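Local coordinates for UDP-N-acetylglucosamine 2-epimerase (Listeria monocytogenes, PDB 3OT5), which probably catalyses the reversible epimerisation at C2 that interconverts UDP-N-acetylglucosamine and UDP-N-acetylmannosamine, at residues F34-L48 and L71-D83. Sequence-based numbering, arbitrary orientation.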
loop_
_atom_site.group_PDB
_atom_site.type_symbol
_atom_site.label_atom_id
_atom_site.label_comp_id
_atom_site.label_asym_id
_atom_site.label_seq_id
_atom_site.Cartn_x
_atom_site.Cartn_y
_atom_site.Cartn_z
ATOM N N PHE A 34 6.462 -2.180 -13.241
ATOM C CA PHE A 34 6.088 -2.840 -11.993
ATOM C C PHE A 34 6.415 -4.331 -12.044
ATOM O O PHE A 34 6.263 -4.991 -13.074
ATOM C CB PHE A 34 4.672 -2.500 -11.483
ATOM C CG PHE A 34 3.606 -2.446 -12.536
ATOM C CD1 PHE A 34 2.861 -3.555 -12.848
ATOM C CD2 PHE A 34 3.295 -1.240 -13.146
ATOM C CE1 PHE A 34 1.853 -3.480 -13.779
ATOM C CE2 PHE A 34 2.298 -1.152 -14.071
ATOM C CZ PHE A 34 1.571 -2.278 -14.395
ATOM N N GLY A 35 6.913 -4.830 -10.921
ATOM C CA GLY A 35 7.343 -6.213 -10.818
ATOM C C GLY A 35 6.739 -7.087 -9.748
ATOM O O GLY A 35 7.145 -8.229 -9.624
ATOM N N THR A 36 5.808 -6.565 -8.951
ATOM C CA THR A 36 5.147 -7.368 -7.919
ATOM C C THR A 36 3.668 -7.011 -7.895
ATOM O O THR A 36 3.267 -6.000 -8.470
ATOM C CB THR A 36 5.753 -7.174 -6.507
ATOM O OG1 THR A 36 5.575 -5.822 -6.082
ATOM C CG2 THR A 36 7.232 -7.524 -6.489
ATOM N N ARG A 37 2.866 -7.831 -7.221
ATOM C CA ARG A 37 1.434 -7.596 -7.149
ATOM C C ARG A 37 1.160 -6.275 -6.412
ATOM O O ARG A 37 0.385 -5.465 -6.884
ATOM C CB ARG A 37 0.699 -8.773 -6.476
ATOM C CG ARG A 37 -0.824 -8.776 -6.746
ATOM C CD ARG A 37 -1.602 -9.823 -5.919
ATOM N NE ARG A 37 -1.662 -9.468 -4.498
ATOM C CZ ARG A 37 -2.296 -10.175 -3.555
ATOM N NH1 ARG A 37 -2.285 -9.753 -2.295
ATOM N NH2 ARG A 37 -2.941 -11.300 -3.858
ATOM N N PRO A 38 1.798 -6.055 -5.249
ATOM C CA PRO A 38 1.566 -4.784 -4.552
ATOM C C PRO A 38 1.948 -3.569 -5.408
ATOM O O PRO A 38 1.246 -2.563 -5.375
ATOM C CB PRO A 38 2.461 -4.898 -3.315
ATOM C CG PRO A 38 2.568 -6.364 -3.080
ATOM C CD PRO A 38 2.625 -6.971 -4.444
ATOM N N GLU A 39 3.049 -3.652 -6.163
ATOM C CA GLU A 39 3.429 -2.544 -7.037
ATOM C C GLU A 39 2.359 -2.352 -8.094
ATOM O O GLU A 39 2.007 -1.222 -8.437
ATOM C CB GLU A 39 4.772 -2.762 -7.730
ATOM C CG GLU A 39 5.989 -2.519 -6.875
ATOM C CD GLU A 39 7.286 -2.618 -7.663
ATOM O OE1 GLU A 39 7.367 -3.420 -8.607
ATOM O OE2 GLU A 39 8.241 -1.905 -7.329
ATOM N N ALA A 40 1.842 -3.469 -8.599
ATOM C CA ALA A 40 0.806 -3.450 -9.631
ATOM C C ALA A 40 -0.421 -2.660 -9.169
ATOM O O ALA A 40 -0.971 -1.852 -9.901
ATOM C CB ALA A 40 0.418 -4.866 -9.999
ATOM N N ILE A 41 -0.828 -2.914 -7.939
ATOM C CA ILE A 41 -1.964 -2.249 -7.346
ATOM C C ILE A 41 -1.716 -0.762 -7.130
ATOM O O ILE A 41 -2.630 0.038 -7.307
ATOM C CB ILE A 41 -2.348 -2.938 -6.007
ATOM C CG1 ILE A 41 -2.936 -4.316 -6.311
ATOM C CG2 ILE A 41 -3.361 -2.105 -5.229
ATOM C CD1 ILE A 41 -3.280 -5.135 -5.084
ATOM N N LYS A 42 -0.494 -0.404 -6.742
ATOM C CA LYS A 42 -0.121 0.990 -6.508
ATOM C C LYS A 42 0.217 1.753 -7.791
ATOM O O LYS A 42 0.123 2.967 -7.800
ATOM C CB LYS A 42 1.074 1.099 -5.541
ATOM C CG LYS A 42 0.784 0.686 -4.099
ATOM C CD LYS A 42 1.999 0.902 -3.188
ATOM C CE LYS A 42 1.644 0.663 -1.721
ATOM N NZ LYS A 42 2.822 0.785 -0.783
ATOM N N MET A 43 0.621 1.055 -8.853
ATOM C CA MET A 43 0.961 1.706 -10.129
ATOM C C MET A 43 -0.217 1.734 -11.100
ATOM O O MET A 43 -0.311 2.652 -11.918
ATOM C CB MET A 43 2.173 1.042 -10.807
ATOM C CG MET A 43 3.484 1.237 -10.054
ATOM S SD MET A 43 4.102 2.932 -10.031
ATOM C CE MET A 43 4.841 3.055 -11.651
ATOM N N ALA A 44 -1.107 0.747 -11.006
ATOM C CA ALA A 44 -2.292 0.684 -11.883
ATOM C C ALA A 44 -3.070 2.010 -11.958
ATOM O O ALA A 44 -3.345 2.487 -13.052
ATOM C CB ALA A 44 -3.223 -0.444 -11.453
ATOM N N PRO A 45 -3.406 2.620 -10.796
ATOM C CA PRO A 45 -4.154 3.873 -10.804
ATOM C C PRO A 45 -3.463 4.964 -11.607
ATOM O O PRO A 45 -4.113 5.765 -12.270
ATOM C CB PRO A 45 -4.199 4.269 -9.319
ATOM C CG PRO A 45 -3.960 3.067 -8.591
ATOM C CD PRO A 45 -3.026 2.246 -9.433
ATOM N N LEU A 46 -2.143 4.989 -11.518
ATOM C CA LEU A 46 -1.334 5.956 -12.230
ATOM C C LEU A 46 -1.446 5.652 -13.726
ATOM O O LEU A 46 -1.613 6.563 -14.554
ATOM C CB LEU A 46 0.105 5.866 -11.728
ATOM C CG LEU A 46 1.118 6.960 -12.046
ATOM C CD1 LEU A 46 0.583 8.331 -11.641
ATOM C CD2 LEU A 46 2.427 6.644 -11.312
ATOM N N VAL A 47 -1.392 4.373 -14.079
ATOM C CA VAL A 47 -1.525 3.987 -15.477
ATOM C C VAL A 47 -2.917 4.409 -15.971
ATOM O O VAL A 47 -3.040 4.972 -17.066
ATOM C CB VAL A 47 -1.289 2.488 -15.697
ATOM C CG1 VAL A 47 -1.590 2.105 -17.141
ATOM C CG2 VAL A 47 0.144 2.132 -15.324
ATOM N N LEU A 48 -3.954 4.148 -15.172
ATOM C CA LEU A 48 -5.311 4.571 -15.533
ATOM C C LEU A 48 -5.357 6.066 -15.798
ATOM O O LEU A 48 -5.910 6.490 -16.809
ATOM C CB LEU A 48 -6.344 4.251 -14.449
ATOM C CG LEU A 48 -6.782 2.813 -14.230
ATOM C CD1 LEU A 48 -7.915 2.777 -13.195
ATOM C CD2 LEU A 48 -7.236 2.209 -15.544
ATOM N N LEU A 71 0.268 -11.569 -11.233
ATOM C CA LEU A 71 -0.306 -10.228 -11.103
ATOM C C LEU A 71 -1.269 -9.867 -12.238
ATOM O O LEU A 71 -1.740 -8.731 -12.324
ATOM C CB LEU A 71 0.801 -9.159 -10.994
ATOM C CG LEU A 71 1.824 -8.981 -12.122
ATOM C CD1 LEU A 71 2.664 -7.726 -11.890
ATOM C CD2 LEU A 71 2.719 -10.214 -12.262
ATOM N N ASP A 72 -1.576 -10.834 -13.098
ATOM C CA ASP A 72 -2.488 -10.600 -14.217
ATOM C C ASP A 72 -3.936 -10.396 -13.739
ATOM O O ASP A 72 -4.785 -9.923 -14.494
ATOM C CB ASP A 72 -2.399 -11.747 -15.241
ATOM C CG ASP A 72 -1.052 -11.778 -15.987
ATOM O OD1 ASP A 72 -0.416 -10.711 -16.146
ATOM O OD2 ASP A 72 -0.650 -12.868 -16.446
ATOM N N GLN A 73 -4.219 -10.758 -12.493
ATOM C CA GLN A 73 -5.557 -10.563 -11.949
ATOM C C GLN A 73 -5.785 -9.072 -11.689
ATOM O O GLN A 73 -6.872 -8.550 -11.944
ATOM C CB GLN A 73 -5.766 -11.372 -10.662
ATOM C CG GLN A 73 -4.801 -11.022 -9.535
ATOM C CD GLN A 73 -5.107 -11.744 -8.238
ATOM O OE1 GLN A 73 -4.399 -11.567 -7.245
ATOM N NE2 GLN A 73 -6.166 -12.551 -8.233
ATOM N N VAL A 74 -4.744 -8.398 -11.195
ATOM C CA VAL A 74 -4.799 -6.969 -10.896
ATOM C C VAL A 74 -4.932 -6.150 -12.168
ATOM O O VAL A 74 -5.677 -5.175 -12.211
ATOM C CB VAL A 74 -3.528 -6.490 -10.139
ATOM C CG1 VAL A 74 -3.561 -4.980 -9.924
ATOM C CG2 VAL A 74 -3.377 -7.215 -8.808
ATOM N N LEU A 75 -4.209 -6.542 -13.209
ATOM C CA LEU A 75 -4.266 -5.816 -14.473
ATOM C C LEU A 75 -5.644 -5.938 -15.118
ATOM O O LEU A 75 -6.112 -5.002 -15.773
ATOM C CB LEU A 75 -3.175 -6.301 -15.430
ATOM C CG LEU A 75 -1.739 -6.049 -14.959
ATOM C CD1 LEU A 75 -0.747 -6.610 -15.958
ATOM C CD2 LEU A 75 -1.499 -4.568 -14.746
ATOM N N GLU A 76 -6.290 -7.087 -14.930
ATOM C CA GLU A 76 -7.617 -7.307 -15.476
ATOM C C GLU A 76 -8.627 -6.384 -14.778
ATOM O O GLU A 76 -9.527 -5.846 -15.416
ATOM C CB GLU A 76 -8.018 -8.774 -15.321
ATOM C CG GLU A 76 -9.318 -9.137 -16.016
ATOM C CD GLU A 76 -9.646 -10.606 -15.898
ATOM O OE1 GLU A 76 -8.971 -11.304 -15.110
ATOM O OE2 GLU A 76 -10.577 -11.064 -16.592
ATOM N N ILE A 77 -8.463 -6.189 -13.472
ATOM C CA ILE A 77 -9.350 -5.305 -12.710
ATOM C C ILE A 77 -9.261 -3.864 -13.215
ATOM O O ILE A 77 -10.278 -3.197 -13.401
ATOM C CB ILE A 77 -9.023 -5.343 -11.217
ATOM C CG1 ILE A 77 -9.269 -6.749 -10.679
ATOM C CG2 ILE A 77 -9.886 -4.355 -10.453
ATOM C CD1 ILE A 77 -10.702 -7.042 -10.408
ATOM N N PHE A 78 -8.037 -3.403 -13.445
ATOM C CA PHE A 78 -7.788 -2.048 -13.942
ATOM C C PHE A 78 -7.853 -1.977 -15.474
ATOM O O PHE A 78 -7.673 -0.905 -16.056
ATOM C CB PHE A 78 -6.425 -1.546 -13.438
ATOM C CG PHE A 78 -6.389 -1.255 -11.961
ATOM C CD1 PHE A 78 -6.492 0.050 -11.498
ATOM C CD2 PHE A 78 -6.268 -2.280 -11.033
ATOM C CE1 PHE A 78 -6.467 0.329 -10.139
ATOM C CE2 PHE A 78 -6.240 -2.008 -9.671
ATOM C CZ PHE A 78 -6.343 -0.702 -9.224
ATOM N N ASP A 79 -8.126 -3.113 -16.117
ATOM C CA ASP A 79 -8.202 -3.195 -17.574
ATOM C C ASP A 79 -6.937 -2.579 -18.173
ATOM O O ASP A 79 -6.985 -1.593 -18.905
ATOM C CB ASP A 79 -9.460 -2.494 -18.092
ATOM C CG ASP A 79 -9.712 -2.759 -19.560
ATOM O OD1 ASP A 79 -8.869 -3.417 -20.204
ATOM O OD2 ASP A 79 -10.765 -2.318 -20.069
ATOM N N ILE A 80 -5.806 -3.171 -17.820
ATOM C CA ILE A 80 -4.499 -2.720 -18.261
ATOM C C ILE A 80 -3.809 -3.796 -19.062
ATOM O O ILE A 80 -3.471 -4.853 -18.540
ATOM C CB ILE A 80 -3.592 -2.379 -17.061
ATOM C CG1 ILE A 80 -4.083 -1.113 -16.364
ATOM C CG2 ILE A 80 -2.161 -2.162 -17.514
ATOM C CD1 ILE A 80 -3.239 -0.701 -15.166
ATOM N N LYS A 81 -3.610 -3.525 -20.340
ATOM C CA LYS A 81 -2.935 -4.456 -21.204
ATOM C C LYS A 81 -1.464 -4.108 -21.056
ATOM O O LYS A 81 -1.079 -2.987 -21.365
ATOM C CB LYS A 81 -3.364 -4.240 -22.655
ATOM C CG LYS A 81 -4.876 -4.205 -22.902
ATOM C CD LYS A 81 -5.573 -5.514 -22.581
ATOM C CE LYS A 81 -7.059 -5.419 -22.936
ATOM N NZ LYS A 81 -7.811 -6.685 -22.696
ATOM N N PRO A 82 -0.637 -5.039 -20.543
ATOM C CA PRO A 82 0.785 -4.723 -20.417
ATOM C C PRO A 82 1.444 -4.719 -21.798
ATOM O O PRO A 82 1.138 -5.580 -22.616
ATOM C CB PRO A 82 1.319 -5.860 -19.557
ATOM C CG PRO A 82 0.425 -7.001 -19.843
ATOM C CD PRO A 82 -0.933 -6.419 -20.116
ATOM N N ASP A 83 2.331 -3.763 -22.060
ATOM C CA ASP A 83 2.979 -3.676 -23.376
ATOM C C ASP A 83 4.179 -4.613 -23.532
ATOM O O ASP A 83 4.377 -5.215 -24.589
ATOM C CB ASP A 83 3.400 -2.233 -23.689
ATOM C CG ASP A 83 2.230 -1.266 -23.678
ATOM O OD1 ASP A 83 1.914 -0.703 -24.749
ATOM O OD2 ASP A 83 1.584 -1.110 -22.616
#
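A44 and F78 lie at the heart of an apolar helix-to-helix contact in the N-terminal Rossmann-like domain, where the 37-48 part of helix 37-51 and helix 72-77, each following a neighbouring strand of the parallel sheet, run nearly parallel, the axes of these segments approaching to 9.4 Å at 16°. The contact illustrates how a small residue admits a large one. The methyl of A44 sits over the centre of the F78 ring, CB lying 3.3 Å from the centroid in a CH-pi contact. L48 meets the same ring at its edge, the two side chains running at about a right angle, with L48 CD1 3.5 Å from F78 CD1. F78 owes this inward pose partly to chi1 of -70°, which sets CG anti to its carbonyl carbon.

One turn earlier, V74 offers both branches: CG1 meets I41 CG1 at 3.7 Å, while CG2 rests against R37 CG at 3.6 Å. A40 CB and L71 CD1 continue the apolar seam toward F34, whose ring edge receives L75 CD2. Beyond helix 72-77, D79 with its positive phi closes a Schellman motif, I80 N bonding to L75 O at 2.8 Å. The chain thus turns back, and I80 CD1 reaches A44 CA at 3.7 Å and V47 CB at 3.8 Å.

At the N-terminal end of the two helices, the R37 guanidinium passes obliquely by Q73 OE1 but pairs with D291, beside helix 292-301 of the other domain. No hydrogen bond joins the two segments; shape and burial of hydrocarbon therefore hold the helices together, while the R37 guanidinium finds its salt-bridge partner across the domain boundary.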